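Local coordinates for protein mannonate dehydratase (Streptococcus suis, PDB 3BDK) that probably catalyses the dehydration of D-mannonate to 2-dehydro-3-deoxy-D-gluconate, using ferrous iron or manganese, in pentose and glucuronate interconversion, at residues T287-A292 and Q298-L303; H138-P141 and T145-A148. All blocks are in the same frame, centred on the assembly; numbering follows the deposited sequence.

Contact 1: T287-A292 and Q298-L303; sequences TRNVTA and QETAHL
The N289 side chain lies over the turn T300-L303, its CB 3.5 Å from T300 OG1 and its amide reaching three successive carbonyls. With CG anti to the backbone N (chi1 -155°), ND2 approaches the oxygens of A301, H302 and L303; all three hydrogen bonds are bent and weak, the shortest being 2.9 Å from ND2 to L303 O. T300 OG1 donates to A301 O as well, so that carbonyl takes this bond besides the weak one from N289.

Beside this turn the two strands pair as an antiparallel hairpin. T291 and Q298 form a hydrogen-bonded pair with T291 N 2.8 Å from Q298 O, and V290 faces E299 as a non-hydrogen-bonded pair. T300 N then reaches N289 O in a nearly straight bond, although it stands above that carbonyl's plane.

R288 bends at chi3 (50°) and crosses E299 obliquely, R288 CD 3.4 Å from E299 OE1. R288 NH1 and E299 OE2, 3.6 Å apart, make a salt bridge of charges alone, since OE2 lies well out of the guanidinium plane; the guanidinium and carboxylate planes are 43° apart. E299 OE2 is also paired with R133. T287 O meets the H302 ring edge in its plane, 3.3 Å from CD2.

The R288 side chain comes within about 5 Å of the bound manganese and D-mannose. T287 and N289 pack against helix 311-320, H302 and L303 against helix 348-368, and E299 against strand 145-150.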
loop_
_atom_site.group_PDB
_atom_site.type_symbol
_atom_site.label_atom_id
_atom_site.label_comp_id
_atom_site.label_asym_id
_atom_site.label_seq_id
_atom_site.Cartn_x
_atom_site.Cartn_y
_atom_site.Cartn_z
ATOM N N THR A 287 -1.862 5.938 -12.485
ATOM C CA THR A 287 -1.328 4.589 -12.350
ATOM C C THR A 287 -2.388 3.624 -11.829
ATOM O O THR A 287 -2.345 3.205 -10.672
ATOM C CB THR A 287 -0.109 4.555 -11.408
ATOM O OG1 THR A 287 0.546 3.285 -11.514
ATOM C CG2 THR A 287 -0.543 4.779 -9.968
ATOM N N ARG A 288 -3.338 3.275 -12.691
ATOM C CA ARG A 288 -4.336 2.264 -12.363
ATOM C C ARG A 288 -4.098 0.980 -13.150
ATOM O O ARG A 288 -3.517 1.004 -14.236
ATOM C CB ARG A 288 -5.745 2.794 -12.635
ATOM C CG ARG A 288 -6.771 1.710 -12.919
ATOM C CD ARG A 288 -8.159 2.300 -13.113
ATOM N NE ARG A 288 -8.154 3.403 -14.070
ATOM C CZ ARG A 288 -8.610 3.313 -15.315
ATOM N NH1 ARG A 288 -9.110 2.169 -15.759
ATOM N NH2 ARG A 288 -8.566 4.370 -16.116
ATOM N N ASN A 289 -4.550 -0.140 -12.596
ATOM C CA ASN A 289 -4.269 -1.449 -13.174
ATOM C C ASN A 289 -5.527 -2.125 -13.709
ATOM O O ASN A 289 -6.576 -2.104 -13.065
ATOM C CB ASN A 289 -3.583 -2.352 -12.147
ATOM C CG ASN A 289 -2.738 -3.432 -12.793
ATOM O OD1 ASN A 289 -2.666 -3.531 -14.017
ATOM N ND2 ASN A 289 -2.090 -4.248 -11.969
ATOM N N VAL A 290 -5.414 -2.725 -14.890
ATOM C CA VAL A 290 -6.520 -3.470 -15.480
ATOM C C VAL A 290 -6.049 -4.813 -16.027
ATOM O O VAL A 290 -4.859 -5.013 -16.270
ATOM C CB VAL A 290 -7.195 -2.673 -16.611
ATOM C CG1 VAL A 290 -7.646 -1.311 -16.105
ATOM C CG2 VAL A 290 -6.251 -2.525 -17.793
ATOM N N THR A 291 -6.991 -5.730 -16.220
ATOM C CA THR A 291 -6.750 -6.917 -17.034
ATOM C C THR A 291 -7.701 -6.850 -18.235
ATOM O O THR A 291 -8.786 -6.290 -18.130
ATOM C CB THR A 291 -6.919 -8.200 -16.230
ATOM O OG1 THR A 291 -6.593 -9.324 -17.054
ATOM C CG2 THR A 291 -8.325 -8.331 -15.716
ATOM N N ALA A 292 -7.296 -7.371 -19.388
ATOM C CA ALA A 292 -7.989 -7.002 -20.624
ATOM C C ALA A 292 -7.963 -8.113 -21.649
ATOM O O ALA A 292 -7.093 -8.963 -21.617
ATOM C CB ALA A 292 -7.403 -5.722 -21.208
ATOM N N GLN A 298 -11.276 -5.332 -17.011
ATOM C CA GLN A 298 -11.674 -5.191 -15.633
ATOM C C GLN A 298 -10.559 -4.579 -14.809
ATOM O O GLN A 298 -9.400 -5.024 -14.876
ATOM C CB GLN A 298 -12.058 -6.535 -15.032
ATOM C CG GLN A 298 -12.449 -6.371 -13.554
ATOM C CD GLN A 298 -13.233 -7.504 -12.963
ATOM O OE1 GLN A 298 -13.589 -7.438 -11.802
ATOM N NE2 GLN A 298 -13.506 -8.544 -13.736
ATOM N N GLU A 299 -10.916 -3.559 -14.031
ATOM C CA GLU A 299 -9.990 -2.915 -13.117
ATOM C C GLU A 299 -9.615 -3.879 -11.990
ATOM O O GLU A 299 -10.461 -4.631 -11.503
ATOM C CB GLU A 299 -10.610 -1.642 -12.554
ATOM C CG GLU A 299 -10.853 -0.599 -13.627
ATOM C CD GLU A 299 -11.393 0.739 -13.117
ATOM O OE1 GLU A 299 -11.123 1.123 -11.946
ATOM O OE2 GLU A 299 -12.081 1.408 -13.926
ATOM N N THR A 300 -8.347 -3.843 -11.589
ATOM C CA THR A 300 -7.843 -4.742 -10.565
ATOM C C THR A 300 -7.157 -3.975 -9.453
ATOM O O THR A 300 -7.190 -2.754 -9.412
ATOM C CB THR A 300 -6.827 -5.779 -11.144
ATOM O OG1 THR A 300 -5.659 -5.102 -11.620
ATOM C CG2 THR A 300 -7.449 -6.594 -12.267
ATOM N N ALA A 301 -6.545 -4.710 -8.542
ATOM C CA ALA A 301 -5.670 -4.144 -7.518
ATOM C C ALA A 301 -4.469 -3.559 -8.229
ATOM O O ALA A 301 -4.138 -3.985 -9.329
ATOM C CB ALA A 301 -5.229 -5.242 -6.565
ATOM N N HIS A 302 -3.798 -2.597 -7.606
ATOM C CA HIS A 302 -2.711 -1.926 -8.294
ATOM C C HIS A 302 -1.532 -2.865 -8.525
ATOM O O HIS A 302 -0.875 -2.775 -9.525
ATOM C CB HIS A 302 -2.311 -0.654 -7.555
ATOM C CG HIS A 302 -3.415 0.363 -7.478
ATOM N ND1 HIS A 302 -4.371 0.349 -6.484
ATOM C CD2 HIS A 302 -3.727 1.406 -8.285
ATOM C CE1 HIS A 302 -5.215 1.346 -6.679
ATOM N NE2 HIS A 302 -4.847 2.004 -7.761
ATOM N N LEU A 303 -1.279 -3.751 -7.580
ATOM C CA LEU A 303 -0.311 -4.822 -7.698
ATOM C C LEU A 303 -0.299 -5.415 -9.111
ATOM O O LEU A 303 -1.352 -5.788 -9.641
ATOM C CB LEU A 303 -0.653 -5.910 -6.663
ATOM C CG LEU A 303 0.336 -7.057 -6.500
ATOM C CD1 LEU A 303 1.707 -6.545 -6.004
ATOM C CD2 LEU A 303 -0.204 -8.138 -5.593
#

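Contact 2: H138-P141 and T145-A148; sequences HPLP and TSLA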
loop_
_atom_site.group_PDB
_atom_site.type_symbol
_atom_site.label_atom_id
_atom_site.label_comp_id
_atom_site.label_asym_id
_atom_site.label_seq_id
_atom_site.Cartn_x
_atom_site.Cartn_y
_atom_site.Cartn_z
ATOM N N HIS A 138 -18.196 -5.469 -10.160
ATOM C CA HIS A 138 -17.904 -6.773 -10.747
ATOM C C HIS A 138 -17.007 -7.526 -9.787
ATOM O O HIS A 138 -16.022 -6.953 -9.304
ATOM C CB HIS A 138 -17.232 -6.642 -12.117
ATOM C CG HIS A 138 -17.484 -7.808 -13.025
ATOM N ND1 HIS A 138 -18.750 -8.202 -13.396
ATOM C CD2 HIS A 138 -16.632 -8.659 -13.642
ATOM C CE1 HIS A 138 -18.671 -9.252 -14.191
ATOM N NE2 HIS A 138 -17.395 -9.544 -14.366
ATOM N N PRO A 139 -17.364 -8.789 -9.469
ATOM C CA PRO A 139 -16.562 -9.600 -8.520
ATOM C C PRO A 139 -15.144 -9.900 -8.989
ATOM O O PRO A 139 -14.925 -10.154 -10.161
ATOM C CB PRO A 139 -17.370 -10.918 -8.367
ATOM C CG PRO A 139 -18.783 -10.569 -8.855
ATOM C CD PRO A 139 -18.568 -9.503 -9.939
ATOM N N LEU A 140 -14.197 -9.832 -8.055
ATOM C CA LEU A 140 -12.823 -10.302 -8.250
ATOM C C LEU A 140 -12.614 -11.622 -7.469
ATOM O O LEU A 140 -13.379 -11.919 -6.545
ATOM C CB LEU A 140 -11.817 -9.220 -7.808
ATOM C CG LEU A 140 -11.650 -8.022 -8.759
ATOM C CD1 LEU A 140 -11.029 -6.839 -8.052
ATOM C CD2 LEU A 140 -10.817 -8.369 -9.960
ATOM N N PRO A 141 -11.598 -12.427 -7.851
ATOM C CA PRO A 141 -11.237 -13.680 -7.169
ATOM C C PRO A 141 -11.113 -13.599 -5.658
ATOM O O PRO A 141 -11.456 -14.564 -4.983
ATOM C CB PRO A 141 -9.887 -14.018 -7.769
ATOM C CG PRO A 141 -9.994 -13.512 -9.143
ATOM C CD PRO A 141 -10.733 -12.200 -9.024
ATOM N N THR A 145 -14.746 -6.197 -5.043
ATOM C CA THR A 145 -15.413 -5.879 -6.322
ATOM C C THR A 145 -14.796 -4.675 -7.020
ATOM O O THR A 145 -14.216 -3.805 -6.367
ATOM C CB THR A 145 -16.924 -5.605 -6.158
ATOM O OG1 THR A 145 -17.118 -4.348 -5.499
ATOM C CG2 THR A 145 -17.630 -6.716 -5.386
ATOM N N SER A 146 -14.927 -4.612 -8.345
ATOM C CA SER A 146 -14.310 -3.523 -9.115
ATOM C C SER A 146 -15.053 -3.214 -10.422
ATOM O O SER A 146 -15.913 -3.978 -10.858
ATOM C CB SER A 146 -12.842 -3.828 -9.411
ATOM O OG SER A 146 -12.735 -4.819 -10.429
ATOM N N LEU A 147 -14.730 -2.083 -11.034
ATOM C CA LEU A 147 -15.413 -1.669 -12.253
ATOM C C LEU A 147 -14.955 -2.533 -13.416
ATOM O O LEU A 147 -13.773 -2.850 -13.549
ATOM C CB LEU A 147 -15.114 -0.204 -12.574
ATOM C CG LEU A 147 -15.072 0.833 -11.462
ATOM C CD1 LEU A 147 -14.763 2.181 -12.071
ATOM C CD2 LEU A 147 -16.405 0.901 -10.757
ATOM N N ALA A 148 -15.896 -2.900 -14.271
ATOM C CA ALA A 148 -15.559 -3.691 -15.414
ATOM C C ALA A 148 -16.363 -3.184 -16.585
ATOM O O ALA A 148 -17.508 -2.748 -16.428
ATOM C CB ALA A 148 -15.843 -5.159 -15.147
#
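A148 CB approaches the H138 imidazole obliquely from the facing strand, while one face of the ring carries CD of P139, its own chain neighbour, 3.5 Å above the ring plane and offset toward the rim. CG lies anti to the backbone N (chi1 -153°), which carries the ring past A148: CB of H138 is 3.6 Å from CB of A148, and CG is only slightly farther off. The polar end of the ring is held from outside the pair, by a hydrogen bond between ND1 and D135.

The backbones of H138 and S146 form an antiparallel hydrogen-bonded pair. H138 N lies 2.8 Å from S146 O, and S146 N reaches H138 O over the same length, the second bond being the straighter at 159°. H138 O also receives a CA-H contact from T145, 3.2 Å from its CA, so this carbonyl meets two neighbouring residues. P139 and T145 make the next, non-hydrogen-bonded pair, lying loosely together with P139 CA 4.4 Å from T145 CG2.

L140 leans its CD1 branch over S146, 3.6 Å from OG and 3.8 Å from CB. That hydroxyl is hydrogen-bonded to the carbonyl of E299, so the leucine packs alongside a polar atom already engaged. L140 also touches Q298 and R333, and meets K379 of the second subunit.

The arrangement is an antiparallel beta hairpin of strands 135-139 and 145-150, an outer pair in the small four-stranded sheet that accompanies the xylose isomerase-like TIM barrel.

Following the chain from its N terminus, contact 2 comes first: strand 135-139 turns back through residues 140-144 and returns as strand 145-150. The chain then runs through the barrel strands 215-218, 252-257 and 282-286 before contact 1 closes a second hairpin, 290-293 with 296-299. The two are in series, neither enclosing nor crossing the other, yet their centres lie 10 Å apart. Strands 145-150 and 296-299 are neighbours, which joins the hairpins into one antiparallel sheet of four strands. At this seam E299 N lies 3.0 Å from L147 O, a probable hydrogen bond, and Q298 packs against H138. Both contacts also touch the second subunit.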